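Local atomic coordinates of AlyQ (PDB entry 5XNR), a protein that probably cleaves alginate by beta-elimination, through a lyase domain of the concanavalin-like jelly-roll kind joined to a carbohydrate-binding module of family CBM32. Residues D188-V193 / V383-F388; Y237-I242 / G300-V305; G146-P151 / W183-D188. All coordinates share one frame; numbering follows the deposited sequence.

Contact 1: residues D188-V193 / V383-F388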
loop_
_atom_site.group_PDB
_atom_site.type_symbol
_atom_site.label_atom_id
_atom_site.label_comp_id
_atom_site.label_asym_id
_atom_site.label_seq_id
_atom_site.Cartn_x
_atom_site.Cartn_y
_atom_site.Cartn_z
ATOM N N ASP A 188 8.920 0.437 3.719
ATOM C CA ASP A 188 8.939 -1.012 3.842
ATOM C C ASP A 188 9.950 -1.593 2.847
ATOM O O ASP A 188 10.101 -2.808 2.753
ATOM C CB ASP A 188 7.547 -1.614 3.620
ATOM C CG ASP A 188 6.490 -1.248 4.650
ATOM O OD1 ASP A 188 6.826 -0.589 5.621
ATOM O OD2 ASP A 188 5.332 -1.642 4.469
ATOM N N LYS A 189 10.606 -0.728 2.088
ATOM C CA LYS A 189 11.781 -1.103 1.330
ATOM C C LYS A 189 11.392 -2.142 0.275
ATOM O O LYS A 189 12.212 -3.028 -0.060
ATOM C CB LYS A 189 12.879 -1.668 2.240
ATOM C CG LYS A 189 13.368 -0.758 3.362
ATOM C CD LYS A 189 14.827 -1.001 3.734
ATOM C CE LYS A 189 15.066 -1.228 5.214
ATOM N NZ LYS A 189 15.285 0.045 5.938
ATOM N N ASN A 190 10.149 -2.008 -0.225
ATOM C CA ASN A 190 9.574 -2.944 -1.193
ATOM C C ASN A 190 9.014 -2.211 -2.426
ATOM O O ASN A 190 8.437 -2.879 -3.292
ATOM C CB ASN A 190 8.481 -3.811 -0.563
ATOM C CG ASN A 190 7.339 -3.024 0.047
ATOM O OD1 ASN A 190 7.212 -1.814 -0.155
ATOM N ND2 ASN A 190 6.486 -3.715 0.789
ATOM N N ALA A 191 9.160 -0.886 -2.538
ATOM C CA ALA A 191 8.580 -0.177 -3.687
ATOM C C ALA A 191 9.347 1.120 -3.955
ATOM O O ALA A 191 10.072 1.577 -3.104
ATOM C CB ALA A 191 7.127 0.108 -3.441
ATOM N N MET A 192 9.203 1.665 -5.159
ATOM C CA MET A 192 9.776 2.977 -5.500
ATOM C C MET A 192 8.629 3.975 -5.613
ATOM O O MET A 192 7.520 3.615 -6.028
ATOM C CB MET A 192 10.573 2.989 -6.807
ATOM C CG MET A 192 10.239 1.871 -7.769
ATOM S SD MET A 192 11.134 2.007 -9.344
ATOM C CE MET A 192 10.069 0.940 -10.311
ATOM N N VAL A 193 8.925 5.209 -5.211
ATOM C CA VAL A 193 7.915 6.223 -5.085
ATOM C C VAL A 193 8.261 7.346 -6.057
ATOM O O VAL A 193 9.345 7.889 -6.020
ATOM C CB VAL A 193 7.834 6.759 -3.649
ATOM C CG1 VAL A 193 6.651 7.676 -3.481
ATOM C CG2 VAL A 193 7.791 5.640 -2.629
ATOM N N VAL A 383 3.201 4.683 -6.117
ATOM C CA VAL A 383 4.083 3.738 -5.464
ATOM C C VAL A 383 4.063 2.455 -6.297
ATOM O O VAL A 383 2.996 1.848 -6.438
ATOM C CB VAL A 383 3.644 3.441 -4.010
ATOM C CG1 VAL A 383 4.694 2.623 -3.286
ATOM C CG2 VAL A 383 3.334 4.693 -3.198
ATOM N N VAL A 384 5.234 2.045 -6.787
ATOM C CA VAL A 384 5.362 0.890 -7.686
ATOM C C VAL A 384 6.104 -0.245 -6.972
ATOM O O VAL A 384 7.277 -0.120 -6.656
ATOM C CB VAL A 384 6.089 1.261 -8.991
ATOM C CG1 VAL A 384 6.304 0.036 -9.843
ATOM C CG2 VAL A 384 5.339 2.317 -9.770
ATOM N N TYR A 385 5.404 -1.356 -6.752
ATOM C CA TYR A 385 5.956 -2.473 -6.039
ATOM C C TYR A 385 6.725 -3.363 -7.022
ATOM O O TYR A 385 7.783 -3.884 -6.672
ATOM C CB TYR A 385 4.839 -3.209 -5.292
ATOM C CG TYR A 385 4.197 -2.392 -4.201
ATOM C CD1 TYR A 385 3.167 -1.505 -4.470
ATOM C CD2 TYR A 385 4.656 -2.453 -2.892
ATOM C CE1 TYR A 385 2.614 -0.719 -3.470
ATOM C CE2 TYR A 385 4.108 -1.676 -1.882
ATOM C CZ TYR A 385 3.072 -0.815 -2.172
ATOM O OH TYR A 385 2.524 -0.045 -1.186
ATOM N N ASP A 386 6.209 -3.534 -8.246
ATOM C CA ASP A 386 6.821 -4.431 -9.218
ATOM C C ASP A 386 6.377 -4.069 -10.631
ATOM O O ASP A 386 5.358 -3.468 -10.831
ATOM C CB ASP A 386 6.420 -5.869 -8.913
ATOM C CG ASP A 386 7.259 -6.939 -9.589
ATOM O OD1 ASP A 386 8.472 -6.723 -9.788
ATOM O OD2 ASP A 386 6.691 -8.002 -9.870
ATOM N N TYR A 387 7.140 -4.467 -11.618
ATOM C CA TYR A 387 6.762 -4.192 -12.986
ATOM C C TYR A 387 7.617 -5.049 -13.926
ATOM O O TYR A 387 8.691 -5.497 -13.519
ATOM C CB TYR A 387 6.965 -2.712 -13.318
ATOM C CG TYR A 387 8.417 -2.341 -13.378
ATOM C CD1 TYR A 387 9.108 -1.988 -12.235
ATOM C CD2 TYR A 387 9.130 -2.427 -14.566
ATOM C CE1 TYR A 387 10.462 -1.690 -12.286
ATOM C CE2 TYR A 387 10.486 -2.138 -14.629
ATOM C CZ TYR A 387 11.156 -1.761 -13.482
ATOM O OH TYR A 387 12.480 -1.429 -13.528
ATOM N N PHE A 388 7.154 -5.259 -15.166
ATOM C CA PHE A 388 8.021 -5.835 -16.210
ATOM C C PHE A 388 7.456 -5.455 -17.573
ATOM O O PHE A 388 6.298 -5.056 -17.670
ATOM C CB PHE A 388 8.181 -7.361 -16.076
ATOM C CG PHE A 388 6.925 -8.192 -16.244
ATOM C CD1 PHE A 388 6.388 -8.439 -17.507
ATOM C CD2 PHE A 388 6.306 -8.771 -15.139
ATOM C CE1 PHE A 388 5.234 -9.194 -17.649
ATOM C CE2 PHE A 388 5.161 -9.538 -15.285
ATOM C CZ PHE A 388 4.619 -9.740 -16.536
HETATM O O HOH W 1 8.760 -5.313 -4.455
#

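Contact 2: residues Y237-I242 / G300-V305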
loop_
_atom_site.group_PDB
_atom_site.type_symbol
_atom_site.label_atom_id
_atom_site.label_comp_id
_atom_site.label_asym_id
_atom_site.label_seq_id
_atom_site.Cartn_x
_atom_site.Cartn_y
_atom_site.Cartn_z
ATOM N N TYR A 237 3.392 -4.813 -17.441
ATOM C CA TYR A 237 2.726 -5.122 -16.210
ATOM C C TYR A 237 3.275 -4.213 -15.121
ATOM O O TYR A 237 4.497 -4.013 -15.054
ATOM C CB TYR A 237 2.956 -6.580 -15.817
ATOM C CG TYR A 237 2.760 -6.891 -14.355
ATOM C CD1 TYR A 237 1.540 -7.301 -13.866
ATOM C CD2 TYR A 237 3.814 -6.805 -13.463
ATOM C CE1 TYR A 237 1.368 -7.606 -12.521
ATOM C CE2 TYR A 237 3.664 -7.091 -12.113
ATOM C CZ TYR A 237 2.431 -7.502 -11.641
ATOM O OH TYR A 237 2.277 -7.819 -10.334
ATOM N N VAL A 238 2.370 -3.681 -14.289
ATOM C CA VAL A 238 2.773 -2.838 -13.169
ATOM C C VAL A 238 1.932 -3.214 -11.951
ATOM O O VAL A 238 0.738 -3.252 -12.049
ATOM C CB VAL A 238 2.602 -1.336 -13.473
ATOM C CG1 VAL A 238 3.100 -0.484 -12.314
ATOM C CG2 VAL A 238 3.270 -0.917 -14.772
ATOM N N LYS A 239 2.574 -3.406 -10.805
ATOM C CA LYS A 239 1.907 -3.452 -9.500
ATOM C C LYS A 239 2.217 -2.162 -8.754
ATOM O O LYS A 239 3.371 -1.908 -8.443
ATOM C CB LYS A 239 2.390 -4.622 -8.633
ATOM C CG LYS A 239 1.851 -4.636 -7.203
ATOM C CD LYS A 239 2.423 -5.737 -6.318
ATOM C CE LYS A 239 1.498 -6.917 -6.132
ATOM N NZ LYS A 239 2.137 -7.991 -5.326
ATOM N N GLN A 240 1.182 -1.397 -8.431
ATOM C CA GLN A 240 1.370 -0.051 -7.921
ATOM C C GLN A 240 0.154 0.409 -7.116
ATOM O O GLN A 240 -0.921 -0.192 -7.180
ATOM C CB GLN A 240 1.526 0.912 -9.090
ATOM C CG GLN A 240 0.280 1.067 -9.961
ATOM C CD GLN A 240 0.570 1.865 -11.214
ATOM O OE1 GLN A 240 1.670 2.362 -11.426
ATOM N NE2 GLN A 240 -0.416 1.968 -12.077
ATOM N N ALA A 241 0.332 1.500 -6.384
ATOM C CA ALA A 241 -0.805 2.205 -5.789
ATOM C C ALA A 241 -0.660 3.691 -6.092
ATOM O O ALA A 241 0.446 4.233 -6.096
ATOM C CB ALA A 241 -0.874 1.956 -4.307
ATOM N N ILE A 242 -1.768 4.330 -6.417
ATOM C CA ILE A 242 -1.740 5.763 -6.519
ATOM C C ILE A 242 -2.095 6.267 -5.132
ATOM O O ILE A 242 -3.179 5.939 -4.636
ATOM C CB ILE A 242 -2.714 6.292 -7.583
ATOM C CG1 ILE A 242 -2.421 5.729 -8.977
ATOM C CG2 ILE A 242 -2.712 7.807 -7.558
ATOM C CD1 ILE A 242 -3.589 5.851 -9.947
ATOM N N GLY A 300 -4.319 4.696 -2.311
ATOM C CA GLY A 300 -3.453 3.788 -1.550
ATOM C C GLY A 300 -3.823 2.323 -1.731
ATOM O O GLY A 300 -3.219 1.450 -1.093
ATOM N N THR A 301 -4.806 2.044 -2.597
ATOM C CA THR A 301 -5.192 0.686 -2.904
ATOM C C THR A 301 -4.176 0.157 -3.921
ATOM O O THR A 301 -4.002 0.735 -4.984
ATOM C CB THR A 301 -6.658 0.594 -3.371
ATOM O OG1 THR A 301 -7.497 1.166 -2.363
ATOM C CG2 THR A 301 -7.110 -0.828 -3.638
ATOM N N VAL A 302 -3.502 -0.921 -3.549
ATOM C CA VAL A 302 -2.496 -1.530 -4.395
ATOM C C VAL A 302 -3.223 -2.292 -5.493
ATOM O O VAL A 302 -4.100 -3.104 -5.170
ATOM C CB VAL A 302 -1.595 -2.487 -3.609
ATOM C CG1 VAL A 302 -0.585 -3.182 -4.494
ATOM C CG2 VAL A 302 -0.902 -1.770 -2.475
ATOM N N HIS A 303 -2.887 -2.005 -6.752
ATOM C CA HIS A 303 -3.501 -2.743 -7.852
ATOM C C HIS A 303 -2.424 -3.319 -8.765
ATOM O O HIS A 303 -1.247 -3.048 -8.566
ATOM C CB HIS A 303 -4.484 -1.891 -8.642
ATOM C CG HIS A 303 -3.884 -0.716 -9.336
ATOM N ND1 HIS A 303 -4.035 0.563 -8.868
ATOM C CD2 HIS A 303 -3.190 -0.610 -10.490
ATOM C CE1 HIS A 303 -3.459 1.407 -9.696
ATOM N NE2 HIS A 303 -2.934 0.716 -10.699
ATOM N N GLU A 304 -2.877 -4.133 -9.720
ATOM C CA GLU A 304 -2.047 -4.638 -10.820
ATOM C C GLU A 304 -2.739 -4.308 -12.146
ATOM O O GLU A 304 -3.962 -4.389 -12.255
ATOM C CB GLU A 304 -1.846 -6.153 -10.732
ATOM C CG GLU A 304 -1.150 -6.631 -9.470
ATOM C CD GLU A 304 -1.189 -8.136 -9.336
ATOM O OE1 GLU A 304 -2.187 -8.643 -8.790
ATOM O OE2 GLU A 304 -0.233 -8.799 -9.826
ATOM N N VAL A 305 -1.946 -3.947 -13.142
ATOM C CA VAL A 305 -2.459 -3.570 -14.450
ATOM C C VAL A 305 -1.533 -4.152 -15.518
ATOM O O VAL A 305 -0.332 -4.193 -15.319
ATOM C CB VAL A 305 -2.554 -2.044 -14.593
ATOM C CG1 VAL A 305 -1.217 -1.370 -14.363
ATOM C CG2 VAL A 305 -3.131 -1.647 -15.939
#

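Contact 3: residues G146-P151 / W183-D188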
loop_
_atom_site.group_PDB
_atom_site.type_symbol
_atom_site.label_atom_id
_atom_site.label_comp_id
_atom_site.label_asym_id
_atom_site.label_seq_id
_atom_site.Cartn_x
_atom_site.Cartn_y
_atom_site.Cartn_z
ATOM N N GLY A 146 10.775 -5.616 2.265
ATOM C CA GLY A 146 11.896 -6.013 1.412
ATOM C C GLY A 146 13.193 -5.430 1.935
ATOM O O GLY A 146 13.253 -4.965 3.077
ATOM N N THR A 147 14.214 -5.445 1.093
ATOM C CA THR A 147 15.563 -5.030 1.482
ATOM C C THR A 147 16.127 -3.951 0.548
ATOM O O THR A 147 17.345 -3.625 0.604
ATOM C CB THR A 147 16.492 -6.242 1.465
ATOM O OG1 THR A 147 16.780 -6.488 0.080
ATOM C CG2 THR A 147 15.870 -7.426 2.180
ATOM N N ALA A 148 15.263 -3.394 -0.285
ATOM C CA ALA A 148 15.665 -2.327 -1.180
ATOM C C ALA A 148 16.260 -1.160 -0.373
ATOM O O ALA A 148 15.766 -0.828 0.708
ATOM C CB ALA A 148 14.480 -1.896 -2.010
ATOM N N GLN A 149 17.348 -0.582 -0.884
ATOM C CA GLN A 149 17.972 0.608 -0.289
ATOM C C GLN A 149 17.816 1.790 -1.247
ATOM O O GLN A 149 17.531 2.893 -0.810
ATOM C CB GLN A 149 19.461 0.381 0.044
ATOM C CG GLN A 149 19.726 -0.086 1.479
ATOM C CD GLN A 149 19.070 0.756 2.564
ATOM O OE1 GLN A 149 18.803 1.955 2.406
ATOM N NE2 GLN A 149 18.801 0.132 3.707
ATOM N N ILE A 150 18.051 1.559 -2.532
ATOM C CA ILE A 150 17.937 2.625 -3.544
ATOM C C ILE A 150 16.942 2.204 -4.639
ATOM O O ILE A 150 16.699 1.018 -4.872
ATOM C CB ILE A 150 19.314 3.016 -4.125
ATOM C CG1 ILE A 150 20.011 1.868 -4.863
ATOM C CG2 ILE A 150 20.218 3.617 -3.052
ATOM C CD1 ILE A 150 21.347 2.270 -5.515
ATOM N N PRO A 151 16.351 3.178 -5.337
ATOM C CA PRO A 151 15.305 2.796 -6.290
ATOM C C PRO A 151 15.768 1.782 -7.353
ATOM O O PRO A 151 14.978 0.890 -7.719
ATOM C CB PRO A 151 14.904 4.113 -6.952
ATOM C CG PRO A 151 15.348 5.161 -5.960
ATOM C CD PRO A 151 16.644 4.609 -5.414
ATOM N N TRP A 183 12.036 10.549 -6.415
ATOM C CA TRP A 183 12.162 9.106 -6.681
ATOM C C TRP A 183 12.929 8.457 -5.528
ATOM O O TRP A 183 14.154 8.632 -5.454
ATOM C CB TRP A 183 12.921 8.899 -7.996
ATOM C CG TRP A 183 12.959 7.501 -8.534
ATOM C CD1 TRP A 183 11.920 6.617 -8.638
ATOM C CD2 TRP A 183 14.081 6.865 -9.159
ATOM N NE1 TRP A 183 12.329 5.468 -9.260
ATOM C CE2 TRP A 183 13.650 5.594 -9.595
ATOM C CE3 TRP A 183 15.410 7.240 -9.385
ATOM C CZ2 TRP A 183 14.508 4.694 -10.225
ATOM C CZ3 TRP A 183 16.262 6.346 -10.003
ATOM C CH2 TRP A 183 15.808 5.097 -10.432
ATOM N N PHE A 184 12.234 7.719 -4.665
ATOM C CA PHE A 184 12.863 7.117 -3.504
ATOM C C PHE A 184 12.160 5.827 -3.103
ATOM O O PHE A 184 11.037 5.601 -3.457
ATOM C CB PHE A 184 12.814 8.074 -2.310
ATOM C CG PHE A 184 11.448 8.635 -2.020
ATOM C CD1 PHE A 184 10.960 9.709 -2.742
ATOM C CD2 PHE A 184 10.643 8.070 -1.045
ATOM C CE1 PHE A 184 9.706 10.239 -2.478
ATOM C CE2 PHE A 184 9.383 8.595 -0.775
ATOM C CZ PHE A 184 8.918 9.684 -1.491
ATOM N N VAL A 185 12.848 5.038 -2.293
ATOM C CA VAL A 185 12.321 3.780 -1.766
ATOM C C VAL A 185 11.396 4.072 -0.578
ATOM O O VAL A 185 11.720 4.867 0.294
ATOM C CB VAL A 185 13.465 2.821 -1.378
ATOM C CG1 VAL A 185 12.937 1.554 -0.714
ATOM C CG2 VAL A 185 14.342 2.470 -2.578
ATOM N N ASN A 186 10.264 3.396 -0.519
ATOM C CA ASN A 186 9.308 3.625 0.585
ATOM C C ASN A 186 9.901 3.067 1.891
ATOM O O ASN A 186 11.019 2.541 1.918
ATOM C CB ASN A 186 7.937 3.001 0.290
ATOM C CG ASN A 186 8.000 1.500 0.103
ATOM O OD1 ASN A 186 9.085 0.952 -0.116
ATOM N ND2 ASN A 186 6.858 0.835 0.162
ATOM N N GLU A 187 9.129 3.176 2.966
ATOM C CA GLU A 187 9.539 2.718 4.303
ATOM C C GLU A 187 9.832 1.211 4.303
ATOM O O GLU A 187 10.859 0.774 4.831
ATOM C CB GLU A 187 8.423 2.965 5.319
ATOM C CG GLU A 187 8.225 4.424 5.677
ATOM C CD GLU A 187 7.689 4.626 7.085
ATOM O OE1 GLU A 187 8.394 4.241 8.045
ATOM O OE2 GLU A 187 6.562 5.156 7.214
ATOM N N ASP A 188 8.920 0.437 3.719
ATOM C CA ASP A 188 8.939 -1.012 3.842
ATOM C C ASP A 188 9.950 -1.593 2.847
ATOM O O ASP A 188 10.101 -2.808 2.753
ATOM C CB ASP A 188 7.547 -1.614 3.620
ATOM C CG ASP A 188 6.490 -1.248 4.650
ATOM O OD1 ASP A 188 6.826 -0.589 5.621
ATOM O OD2 ASP A 188 5.332 -1.642 4.469
#

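Contact 1: residues D188-V193 / V383-F388
Met192 and Val384 form a hydrogen-bonded antiparallel pair in the seven-stranded sheet of the alginate lyase domain, where strand 192-197 begins alongside strand 379-392. Met192 N gives its hydrogen to Val384 O at 3.0 Å. The return bond from Val384 N to Met192 O is 2.9 Å long and nearly straight (175°). Just before the strand, Ala191 lays its CB over one face of the Tyr385 ring, 3.9 Å from the centroid, a CH-pi contact. Ala191 CB also touches Val383 CG1 at 3.5 Å. The ring lies beneath it because Tyr385 CG stands opposite the carbonyl carbon (chi1 -65°). Asn190 runs beside this tyrosine, its amide turned 69° from the ring, and its OD1 accepts a bond from Asn186. On the face that carries Val384, Met192, extended beyond CG, crosses Tyr387 at about a right angle. Met192 CE reaches Tyr387 CE1 at 3.3 Å and also packs on Val384 CG1. One water joins the backbones past the end of the ladder, donating to Asn190 O and Tyr385 O. Strand 183-185 pairs with the far edge of strand 192-197, and strand 233-244 flanks strand 379-392, where Tyr385 and Asp386 form a classic beta bulge opposite Lys239.

Contact 2: residues Y237-I242 / G300-V305
Backbone bonds join Val238 to Val305 and Gln240 to His303 in two antiparallel hydrogen-bonded pairs. The shortest of the four bonds runs from His303 N to Gln240 O, 2.7 Å. Lys239 and Glu304 form the non-hydrogen-bonded pair between them. Beyond the ladder, Gly300 N also donates to Ile242 O, at 2.9 Å.

Two side-chain hydrogen bonds lie on opposite faces of the sheet. On one, Gln240 NE2 donates to His303 NE2 at 3.1 Å. Gln240 and His303 run side by side, their planes 84° apart. The donor is tilted 26° from the imidazole plane, although the ring nitrogen lies close to the amide plane. His303 CG sits between the backbone N and the carbonyl carbon (chi1 63°), which brings one ring face over Gln240 O. An alanine in place of His303 would probably leave Gln240 NE2 without this acceptor and open a gap beside its side chain. On the other face, Tyr237 OH donates to Glu304 OE2 at 2.7 Å, on the anti side of the carboxylate. Leu324 N and Ala325 N hold the same carboxylate, so three bonds fix it. Lys239 NZ instead makes a salt bridge to Glu143.

Apolar contacts are few. Val238 CB meets Val305 CG1 at 3.9 Å, and Lys239 CG lies equally near Val302 CG1.

The arrangement is an antiparallel ladder within one sheet of a concanavalin-like beta-sandwich; Gln240, His303 and Val305 pack on Met271 of the facing sheet.

Contact 3: residues G146-P151 / W183-D188
Pro151 meets a face of Trp183 obliquely, with its CB leading. Pro151 CB lies over the centre of one indole face, 3.4 Å from the centroid of the six-membered ring of Trp183 and 18° off the ring normal. This is a CH-pi contact. The closest indole atoms to CB are CE2 and CZ2. Pro151 CG also leans over the ring system, with Trp183 CD2 at 3.8 Å. The indole is brought under the proline by a first torsion that sets CG opposite the backbone N (chi1 -171°). Phe194 also meets the ring of Trp183.

Val185 points at the loop with both methyls. Val185 CG2 presses against the Ile150-Pro151 peptide, 3.3 Å from Ile150 C. The other branch, Val185 CG1, meets Ala148 CB at 4.0 Å. The two methyls thus spread along the loop.

A single backbone bond closes the other end: Gly146 N to Asp188 O, 2.9 Å. It is nearly straight, 166° at the hydrogen.

Asn179 ties the two segments together from outside, with OD1 bonded to Val185 N and ND2 to Gln149 O. A backbone bond also joins Ala148 to Lys189. The loop is thus held on edge strand 183-185 chiefly by apolar and CH-pi packing, with one direct hydrogen bond between the two segments at Gly146.

How the contacts relate
All three contacts belong to the seven-stranded antiparallel sheet of the lyase domain or rest on its edge. The first five strands across that sheet are 183-185, 192-197, 379-392, 233-244 and 302-310, so contacts 3, 1 and 2 follow one another. The centres of contacts 1 and 2 are 9 Å apart, and those of contacts 1 and 3 are 8 Å apart. Contacts 2 and 3 do not touch; their nearest atoms are about 9 Å apart. Along the chain, contact 3 closes first. Contact 2 is nested inside the long stretch of chain closed by contact 1. Asp188 is shared by contacts 1 and 3. The late strand 379-392 therefore joins early and middle parts of the domain.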